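Local coordinates for Ice-binding protein isoform1a (Antarctomyces psychrotrophicus, PDB 7BWX) that binds ice through specific water molecules of its prism planes, and so probably serves as an antifreeze protein of an Antarctic fungus, at residues A[55-58]-A[59-62]; A[65-68]-A[69-72]; A[95-99]-A[100-104]. The protein carries 1 engineered substitution. All coordinates share one frame; numbering follows the deposited sequence.

Interaction 1 of 3, residues A[55-58]-A[59-62]; sequences QLHI and NDDT. Engineered in segment 59-62: Asp61 (natural residue Asn).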
ATOM      1  N   GLN A  55      10.489 -14.570  -0.905  1.00 18.53           N
ATOM      2  CA  GLN A  55      11.970 -14.499  -0.745  1.00 21.72           C
ATOM      3  C   GLN A  55      12.335 -13.264   0.087  1.00 16.98           C
ATOM      4  O   GLN A  55      11.743 -12.199  -0.128  1.00 14.36           O
ATOM      5  CB  GLN A  55      12.625 -14.435  -2.123  1.00 25.91           C
ATOM      6  CG  GLN A  55      12.559 -15.746  -2.904  1.00 35.83           C
ATOM      7  CD  GLN A  55      13.355 -15.624  -4.186  1.00 48.26           C
ATOM      8  OE1 GLN A  55      12.788 -15.523  -5.275  1.00 59.65           O
ATOM      9  NE2 GLN A  55      14.681 -15.554  -4.062  1.00 60.32           N
ATOM     10  N   LEU A  56      13.325 -13.392   0.940  1.00 15.75           N
ATOM     11  CA  LEU A  56      13.891 -12.281   1.720  1.00 17.21           C
ATOM     12  C   LEU A  56      15.035 -11.692   0.896  1.00 19.17           C
ATOM     13  O   LEU A  56      15.879 -12.436   0.392  1.00 21.05           O
ATOM     14  CB  LEU A  56      14.295 -12.887   3.059  1.00 22.10           C
ATOM     15  CG  LEU A  56      14.622 -11.946   4.189  1.00 31.52           C
ATOM     16  CD1 LEU A  56      13.555 -10.869   4.395  1.00 34.72           C
ATOM     17  CD2 LEU A  56      14.826 -12.763   5.456  1.00 33.94           C
ATOM     18  N   HIS A  57      15.030 -10.395   0.660  1.00 14.18           N
ATOM     19  CA  HIS A  57      16.097  -9.712  -0.098  1.00 14.95           C
ATOM     20  C   HIS A  57      16.596  -8.565   0.764  1.00 15.25           C
ATOM     21  O   HIS A  57      16.023  -7.471   0.695  1.00 13.16           O
ATOM     22  CB  HIS A  57      15.577  -9.229  -1.448  1.00 14.58           C
ATOM     23  CG  HIS A  57      15.238 -10.320  -2.405  1.00 15.24           C
ATOM     24  ND1 HIS A  57      16.223 -10.993  -3.101  1.00 15.78           N
ATOM     25  CD2 HIS A  57      14.032 -10.779  -2.859  1.00 16.93           C
ATOM     26  CE1 HIS A  57      15.658 -11.890  -3.902  1.00 18.70           C
ATOM     27  NE2 HIS A  57      14.301 -11.771  -3.788  1.00 16.98           N
ATOM     28  N   ILE A  58      17.561  -8.843   1.622  1.00 14.67           N
ATOM     29  CA  ILE A  58      18.177  -7.776   2.454  1.00 14.97           C
ATOM     30  C   ILE A  58      19.459  -7.339   1.752  1.00 15.26           C
ATOM     31  O   ILE A  58      20.530  -8.034   1.830  1.00 15.20           O
ATOM     32  CB  ILE A  58      18.388  -8.227   3.895  1.00 17.51           C
ATOM     33  CG1 ILE A  58      17.091  -8.789   4.492  1.00 21.05           C
ATOM     34  CG2 ILE A  58      18.947  -7.084   4.706  1.00 18.72           C
ATOM     35  CD1 ILE A  58      17.232  -9.337   5.881  1.00 23.97           C
ATOM     36  N   ASN A  59      19.357  -6.233   1.062  1.00 15.89           N
ATOM     37  CA  ASN A  59      20.499  -5.541   0.450  1.00 17.33           C
ATOM     38  C   ASN A  59      21.184  -6.436  -0.574  1.00 18.70           C
ATOM     39  O   ASN A  59      22.402  -6.700  -0.438  1.00 19.95           O
ATOM     40  CB  ASN A  59      21.463  -5.027   1.508  1.00 18.98           C
ATOM     41  CG  ASN A  59      22.385  -3.990   0.876  1.00 21.23           C
ATOM     42  OD1 ASN A  59      22.022  -3.390  -0.139  1.00 17.73           O
ATOM     43  ND2 ASN A  59      23.538  -3.759   1.477  1.00 17.51           N
ATOM     44  N   ASP A  60      20.461  -6.851  -1.620  1.00 17.99           N
ATOM     45  CA  ASP A  60      21.079  -7.519  -2.788  1.00 18.56           C
ATOM     46  C   ASP A  60      20.661  -6.718  -4.037  1.00 19.20           C
ATOM     47  O   ASP A  60      19.994  -5.659  -3.884  1.00 17.16           O
ATOM     48  CB  ASP A  60      20.720  -9.004  -2.797  1.00 18.93           C
ATOM     49  CG  ASP A  60      19.210  -9.277  -2.829  1.00 20.40           C
ATOM     50  OD1 ASP A  60      18.426  -8.332  -3.143  1.00 17.40           O
ATOM     51  OD2 ASP A  60      18.827 -10.423  -2.545  1.00 21.34           O
ATOM     52  N   ASP A  61      21.004  -7.211  -5.227  1.00 18.07           N
ATOM     53  CA  ASP A  61      20.635  -6.519  -6.473  1.00 20.87           C
ATOM     54  C   ASP A  61      19.098  -6.385  -6.575  1.00 16.01           C
ATOM     55  O   ASP A  61      18.655  -5.347  -7.079  1.00 17.22           O
ATOM     56  CB  ASP A  61      21.301  -7.206  -7.659  1.00 27.93           C
ATOM     57  CG  ASP A  61      22.820  -6.945  -7.743  1.00 36.23           C
ATOM     58  OD1 ASP A  61      23.373  -6.154  -6.899  1.00 41.71           O
ATOM     59  OD2 ASP A  61      23.426  -7.463  -8.687  1.00 47.16           O
ATOM     60  N   THR A  62      18.325  -7.376  -6.118  1.00 15.86           N
ATOM     61  CA  THR A  62      16.858  -7.346  -6.198  1.00 15.71           C
ATOM     62  C   THR A  62      16.350  -6.199  -5.328  1.00 14.51           C
ATOM     63  O   THR A  62      15.505  -5.435  -5.793  1.00 14.08           O
ATOM     64  CB  THR A  62      16.201  -8.688  -5.864  1.00 16.81           C
ATOM     65  OG1 THR A  62      16.753  -9.634  -6.774  1.00 18.58           O
ATOM     66  CG2 THR A  62      14.705  -8.613  -6.014  1.00 16.41           C
TER
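His57 and Asp60 meet through a single straight hydrogen bond: His57 ND1 donates to Asp60 OD2 over 2.7 Å, with an N-H...O angle of 168°. The carboxylate oxygen lies at the imidazole edge, in the ring plane, and receives the proton on its syn lone pair, while the ring and carboxylate planes are turned 59° against each other. A nearby anion of this kind would be expected to favour the ND1-protonated form of the ring. Thr62 comes over one face of the same imidazole. Its CB makes a CH-pi contact 3.8 Å from the centroid of the His57 ring, displaced toward the rim on the ND1 side, and its methyl, Thr62 CG2, extends over the same face toward the opposite rim, 3.9 Å from His57 NE2. Edge and face contacts together probably limit rotation of the ring.

Each carboxylate oxygen has its own partner. Asp60 has its CG between the backbone N and the carbonyl carbon (chi1 58°), which leaves OD2 for the histidine while OD1 caps a backbone N just beyond Thr62. In return Asp60 N is hydrogen-bonded to Ser63 OG, the reciprocal pattern of a capping box. Between strand and helix, Asn59 adopts a left-handed backbone conformation with positive phi, and this turns the chain so that the carboxylate of Asp60 can reach back to His57. Farther out, the backbone of His57 pairs with Met37 and that of Asn59 with Thr39, both on the parallel strand 36-39, and Thr62 also rests on Phe17. The motif is an N-capped helix start, with Asp60 as the N-cap, tied back to the preceding strand at the edge of a right-handed beta-helix.

Interaction 2 of 3, residues A[65-68]-A[69-72]; sequences QAFA and DSRT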
ATOM      1  N   GLN A  65      17.158  -2.708  -6.846  1.00 12.89           N
ATOM      2  CA  GLN A  65      16.333  -2.424  -8.047  1.00 13.61           C
ATOM      3  C   GLN A  65      14.865  -2.248  -7.621  1.00 13.01           C
ATOM      4  O   GLN A  65      14.199  -1.323  -8.130  1.00 12.87           O
ATOM      5  CB  GLN A  65      16.465  -3.512  -9.103  1.00 14.90           C
ATOM      6  CG  GLN A  65      15.799  -3.157 -10.438  1.00 17.19           C
ATOM      7  CD  GLN A  65      16.463  -1.962 -11.086  1.00 19.07           C
ATOM      8  OE1 GLN A  65      17.626  -2.029 -11.414  1.00 21.47           O
ATOM      9  NE2 GLN A  65      15.779  -0.826 -11.169  1.00 21.08           N
ATOM     10  N   ALA A  66      14.389  -3.063  -6.695  1.00 12.04           N
ATOM     11  CA  ALA A  66      12.992  -2.977  -6.211  1.00 12.38           C
ATOM     12  C   ALA A  66      12.768  -1.623  -5.533  1.00 12.87           C
ATOM     13  O   ALA A  66      11.744  -0.929  -5.827  1.00 12.32           O
ATOM     14  CB  ALA A  66      12.644  -4.125  -5.271  1.00 12.90           C
ATOM     15  N   PHE A  67      13.692  -1.198  -4.665  1.00 12.24           N
ATOM     16  CA  PHE A  67      13.506   0.096  -3.996  1.00 12.61           C
ATOM     17  C   PHE A  67      13.495   1.222  -5.035  1.00 12.34           C
ATOM     18  O   PHE A  67      12.597   2.115  -5.007  1.00 13.21           O
ATOM     19  CB  PHE A  67      14.549   0.325  -2.907  1.00 12.16           C
ATOM     20  CG  PHE A  67      14.285   1.625  -2.226  1.00 12.21           C
ATOM     21  CD1 PHE A  67      13.154   1.768  -1.436  1.00 12.44           C
ATOM     22  CD2 PHE A  67      15.100   2.723  -2.446  1.00 12.60           C
ATOM     23  CE1 PHE A  67      12.863   2.992  -0.869  1.00 13.21           C
ATOM     24  CE2 PHE A  67      14.821   3.932  -1.836  1.00 12.88           C
ATOM     25  CZ  PHE A  67      13.684   4.070  -1.081  1.00 12.76           C
ATOM     26  N   ALA A  68      14.472   1.239  -5.919  1.00 11.81           N
ATOM     27  CA  ALA A  68      14.536   2.280  -6.976  1.00 12.27           C
ATOM     28  C   ALA A  68      13.207   2.270  -7.740  1.00 12.36           C
ATOM     29  O   ALA A  68      12.617   3.317  -7.954  1.00 13.35           O
ATOM     30  CB  ALA A  68      15.651   1.996  -7.921  1.00 13.23           C
ATOM     31  N   ASP A  69      12.734   1.091  -8.124  1.00 13.01           N
ATOM     32  CA  ASP A  69      11.474   0.960  -8.904  1.00 14.36           C
ATOM     33  C   ASP A  69      10.293   1.487  -8.085  1.00 13.82           C
ATOM     34  O   ASP A  69       9.408   2.110  -8.683  1.00 14.04           O
ATOM     35  CB  ASP A  69      11.265  -0.474  -9.394  1.00 15.72           C
ATOM     36  CG  ASP A  69      12.275  -0.912 -10.485  1.00 18.25           C
ATOM     37  OD1 ASP A  69      13.057  -0.027 -11.034  1.00 17.75           O
ATOM     38  OD2 ASP A  69      12.290  -2.128 -10.803  1.00 17.59           O
ATOM     39  N   SER A  70      10.272   1.249  -6.771  1.00 13.76           N
ATOM     40  CA  SER A  70       9.176   1.716  -5.892  1.00 13.86           C
ATOM     41  C   SER A  70       9.171   3.238  -5.912  1.00 13.37           C
ATOM     42  O   SER A  70       8.093   3.862  -5.948  1.00 11.78           O
ATOM     43  CB  SER A  70       9.262   1.157  -4.501  1.00 14.12           C
ATOM     44  OG  SER A  70      10.250   1.778  -3.699  1.00 13.91           O
ATOM     45  N   ARG A  71      10.341   3.855  -5.877  1.00 12.65           N
ATOM     46  CA  ARG A  71      10.416   5.331  -5.847  1.00 11.84           C
ATOM     47  C   ARG A  71      10.070   5.900  -7.220  1.00 12.20           C
ATOM     48  O   ARG A  71       9.414   6.952  -7.263  1.00 13.37           O
ATOM     49  CB  ARG A  71      11.788   5.791  -5.363  1.00 11.44           C
ATOM     50  CG  ARG A  71      12.113   5.364  -3.946  1.00 11.55           C
ATOM     51  CD  ARG A  71      11.061   5.774  -2.924  1.00 12.24           C
ATOM     52  NE  ARG A  71      10.103   4.681  -2.676  1.00 12.97           N
ATOM     53  CZ  ARG A  71       9.020   4.813  -1.910  1.00 13.63           C
ATOM     54  NH1 ARG A  71       8.720   5.977  -1.380  1.00 14.39           N
ATOM     55  NH2 ARG A  71       8.248   3.776  -1.656  1.00 14.18           N
ATOM     56  N   THR A  72      10.473   5.244  -8.295  1.00 13.24           N
ATOM     57  CA  THR A  72      10.115   5.645  -9.671  1.00 13.94           C
ATOM     58  C   THR A  72       8.572   5.675  -9.795  1.00 14.23           C
ATOM     59  O   THR A  72       7.982   6.621 -10.371  1.00 12.65           O
ATOM     60  CB  THR A  72      10.766   4.703 -10.681  1.00 15.27           C
ATOM     61  OG1 THR A  72      12.200   4.730 -10.519  1.00 15.06           O
ATOM     62  CG2 THR A  72      10.377   5.037 -12.114  1.00 16.22           C
TER
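Gln65 and Asp69 join their side chains one helical turn apart. Gln65 NE2 donates to Asp69 OD1 over 2.8 Å, staying close to its own amide plane but meeting the carboxylate from above its plane. The bend of the Gln65 chain at chi2 (64°) carries the amide round to this position. The other oxygen, Asp69 OD2, accepts from Ala13 N. Replacing Asp69 by an alanine would probably leave Gln65 NE2 and Ala13 N without their acceptors and tie the N-terminal loop less firmly to the helix. The backbone bonds are the i+4 to i bonds of the alpha-helix 61-79, which lies alongside the beta-helix: Asp69 N to Gln65 O, Ser70 N to Ala66 O and Thr72 N to Ala68 O. Phe67 O takes two donors, Arg71 N at 3.0 Å and Ser70 OG at 2.7 Å. Ser70 OG in turn accepts from Arg71 NE at 3.1 Å, nearly straight (166°) and in the guanidinium plane. Of Arg71 it is CG that lies over a face of the Phe67 ring, 3.9 Å from its centroid; the guanidinium plane runs within 2° of the ring plane. Beyond the helix Arg71 NH1 bonds to Ala175 O and NH2, weakly, to Leu192 O.

Interaction 3 of 3, residues A[95-99]-A[100-104]; sequences NTFVA and GVYKY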
ATOM      1  N   ASN A  95     -17.867   5.942   0.294  1.00 24.02           N
ATOM      2  CA  ASN A  95     -17.836   6.336  -1.122  1.00 22.94           C
ATOM      3  C   ASN A  95     -17.705   5.085  -1.988  1.00 23.89           C
ATOM      4  O   ASN A  95     -17.152   4.044  -1.525  1.00 24.50           O
ATOM      5  CB  ASN A  95     -16.687   7.319  -1.379  1.00 25.81           C
ATOM      6  CG  ASN A  95     -16.913   8.663  -0.718  1.00 31.16           C
ATOM      7  OD1 ASN A  95     -17.852   9.347  -1.097  1.00 34.28           O
ATOM      8  ND2 ASN A  95     -16.091   9.060   0.247  1.00 27.05           N
ATOM      9  N   THR A  96     -18.195   5.193  -3.206  1.00 21.95           N
ATOM     10  CA  THR A  96     -17.981   4.237  -4.291  1.00 23.53           C
ATOM     11  C   THR A  96     -17.242   4.999  -5.370  1.00 25.75           C
ATOM     12  O   THR A  96     -17.811   5.973  -5.859  1.00 25.93           O
ATOM     13  CB  THR A  96     -19.325   3.668  -4.768  1.00 26.84           C
ATOM     14  OG1 THR A  96     -19.865   2.975  -3.636  1.00 26.60           O
ATOM     15  CG2 THR A  96     -19.187   2.742  -5.962  1.00 28.49           C
ATOM     16  N   PHE A  97     -16.034   4.593  -5.723  1.00 22.69           N
ATOM     17  CA  PHE A  97     -15.205   5.293  -6.742  1.00 21.90           C
ATOM     18  C   PHE A  97     -14.988   4.427  -7.969  1.00 21.57           C
ATOM     19  O   PHE A  97     -14.465   3.308  -7.866  1.00 20.28           O
ATOM     20  CB  PHE A  97     -13.863   5.716  -6.136  1.00 22.53           C
ATOM     21  CG  PHE A  97     -14.003   6.843  -5.154  1.00 26.71           C
ATOM     22  CD1 PHE A  97     -15.015   7.797  -5.291  1.00 30.87           C
ATOM     23  CD2 PHE A  97     -13.123   6.982  -4.099  1.00 29.93           C
ATOM     24  CE1 PHE A  97     -15.137   8.849  -4.385  1.00 32.35           C
ATOM     25  CE2 PHE A  97     -13.231   8.032  -3.196  1.00 26.90           C
ATOM     26  CZ  PHE A  97     -14.237   8.958  -3.333  1.00 31.67           C
ATOM     27  N   VAL A  98     -15.307   4.977  -9.134  1.00 19.71           N
ATOM     28  CA  VAL A  98     -14.880   4.394 -10.436  1.00 21.67           C
ATOM     29  C   VAL A  98     -13.407   4.756 -10.677  1.00 19.32           C
ATOM     30  O   VAL A  98     -12.864   5.603  -9.946  1.00 20.18           O
ATOM     31  CB  VAL A  98     -15.809   4.808 -11.598  1.00 22.55           C
ATOM     32  CG1 VAL A  98     -17.246   4.305 -11.376  1.00 25.91           C
ATOM     33  CG2 VAL A  98     -15.826   6.299 -11.827  1.00 25.14           C
ATOM     34  N   ALA A  99     -12.814   4.120 -11.679  1.00 23.70           N
ATOM     35  CA  ALA A  99     -11.422   4.312 -12.118  1.00 22.56           C
ATOM     36  C   ALA A  99     -11.129   5.809 -12.143  1.00 24.75           C
ATOM     37  O   ALA A  99     -11.945   6.593 -12.635  1.00 20.07           O
ATOM     38  CB  ALA A  99     -11.173   3.672 -13.445  1.00 23.46           C
ATOM     39  N   GLY A 100      -9.983   6.215 -11.625  1.00 20.89           N
ATOM     40  CA  GLY A 100      -9.545   7.614 -11.779  1.00 21.04           C
ATOM     41  C   GLY A 100      -8.248   7.878 -11.036  1.00 20.09           C
ATOM     42  O   GLY A 100      -7.759   6.982 -10.330  1.00 17.55           O
ATOM     43  N   VAL A 101      -7.715   9.076 -11.232  1.00 19.95           N
ATOM     44  CA  VAL A 101      -6.624   9.675 -10.435  1.00 18.99           C
ATOM     45  C   VAL A 101      -7.297  10.704  -9.552  1.00 19.01           C
ATOM     46  O   VAL A 101      -7.787  11.760 -10.078  1.00 20.71           O
ATOM     47  CB  VAL A 101      -5.541  10.238 -11.376  1.00 18.26           C
ATOM     48  CG1 VAL A 101      -4.321  10.766 -10.622  1.00 19.22           C
ATOM     49  CG2 VAL A 101      -5.141   9.189 -12.390  1.00 18.96           C
ATOM     50  N   TYR A 102      -7.375  10.416  -8.264  1.00 17.51           N
ATOM     51  CA  TYR A 102      -8.096  11.238  -7.264  1.00 19.19           C
ATOM     52  C   TYR A 102      -7.065  12.029  -6.464  1.00 21.82           C
ATOM     53  O   TYR A 102      -6.179  11.405  -5.793  1.00 19.08           O
ATOM     54  CB  TYR A 102      -8.899  10.335  -6.326  1.00 20.35           C
ATOM     55  CG  TYR A 102     -10.054   9.646  -7.002  1.00 21.28           C
ATOM     56  CD1 TYR A 102      -9.892   8.517  -7.769  1.00 21.84           C
ATOM     57  CD2 TYR A 102     -11.344  10.136  -6.859  1.00 23.82           C
ATOM     58  CE1 TYR A 102     -10.967   7.889  -8.383  1.00 22.23           C
ATOM     59  CE2 TYR A 102     -12.416   9.578  -7.530  1.00 22.63           C
ATOM     60  CZ  TYR A 102     -12.234   8.436  -8.269  1.00 25.02           C
ATOM     61  OH  TYR A 102     -13.307   7.885  -8.913  1.00 25.37           O
ATOM     62  N   LYS A 103      -7.153  13.354  -6.532  1.00 20.27           N
ATOM     63  CA  LYS A 103      -6.232  14.269  -5.822  1.00 21.08           C
ATOM     64  C   LYS A 103      -6.849  14.701  -4.509  1.00 19.53           C
ATOM     65  O   LYS A 103      -7.952  15.349  -4.499  1.00 19.94           O
ATOM     66  CB  LYS A 103      -5.875  15.444  -6.740  1.00 24.80           C
ATOM     67  CG  LYS A 103      -5.081  16.573  -6.101  1.00 31.77           C
ATOM     68  CD  LYS A 103      -4.536  17.571  -7.135  1.00 38.55           C
ATOM     69  CE  LYS A 103      -5.493  18.689  -7.464  1.00 47.43           C
ATOM     70  NZ  LYS A 103      -5.703  19.583  -6.293  1.00 51.00           N
ATOM     71  N   TYR A 104      -6.136  14.460  -3.419  1.00 17.28           N
ATOM     72  CA  TYR A 104      -6.472  14.949  -2.074  1.00 17.24           C
ATOM     73  C   TYR A 104      -5.346  15.838  -1.571  1.00 19.93           C
ATOM     74  O   TYR A 104      -4.170  15.341  -1.448  1.00 19.71           O
ATOM     75  CB  TYR A 104      -6.725  13.787  -1.114  1.00 18.70           C
ATOM     76  CG  TYR A 104      -7.974  12.990  -1.418  1.00 19.33           C
ATOM     77  CD1 TYR A 104      -7.989  12.013  -2.396  1.00 18.92           C
ATOM     78  CD2 TYR A 104      -9.142  13.216  -0.718  1.00 19.81           C
ATOM     79  CE1 TYR A 104      -9.125  11.278  -2.692  1.00 20.69           C
ATOM     80  CE2 TYR A 104     -10.288  12.478  -0.982  1.00 21.11           C
ATOM     81  CZ  TYR A 104     -10.287  11.521  -1.979  1.00 21.27           C
ATOM     82  OH  TYR A 104     -11.421  10.796  -2.200  1.00 20.56           O
TER
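Phe97 meets Tyr102 in an offset stack, with ring centroids 4.7 Å apart and planes inclined at 29°. Tyr102 CE2 lies over one face of Phe97, toward the rim; on the opposite face, two residues earlier in the chain, sits Asn95 CB. The Phe97 ring is therefore sandwiched between Asn95 CB and the tyrosine. Phe97 has CG beside the backbone N (chi1 -71°), turning the ring so that its CE2 and CZ reach a second tyrosine: Tyr104 OH approaches obliquely, 3.5 Å from Phe97 CE2, and has its polar partner in Gln86 NE2. Phe97 CB leans on the phenol end of Tyr102, 3.8 Å from Tyr102 CZ.

At Val98 the contact turns polar. Tyr102 OH donates to Val98 O over a short 2.5 Å; the carbonyl oxygen lies at the edge of the tyrosine ring, in its plane, while the hydroxyl is tilted 26° from the carbonyl plane. This one bond spans the corner, joining a buried phenol to the backbone of the first arm. Ala99 then carries the chain round, and Gly100 continues almost fully extended; in this conformation a CB would clash with Ala99 O.

The two arms pair with different neighbours. Phe97 shares backbone bonds with Thr115 and Asp117 on strand 113-117, and its carbonyl accepts from Trp126 NE1, whereas Gly100 pairs with Val127 on strand 126-130. Phe97 packs on Phe128, whose ring also meets Tyr102, extending the inward-facing aromatic group to the next strand. Such a bend between two parallel-sheet faces, its inner side filled by stacked rings, is a corner of a right-handed beta-helix, the solenoid fold of this ice-binding protein family.

From the N terminus the three contacts follow in series, and none nests within or crosses another. Interaction 1 closes the tight turn from strand 56-58 into helix 61-79. Interaction 2, its centre about 13 Å from that of interaction 1, lies farther along the same helix and links it to the N-terminal loop, to strand 172-175 and, weakly, to strand 186-192. The chain then runs on to interaction 3, which closes the corner between strands 96-97 and 100-104, about 34 Å from interaction 1 between centres and on the opposite side of the chain's centre. The helix entry and the aromatic corner thus mark well-separated regions of the solenoid.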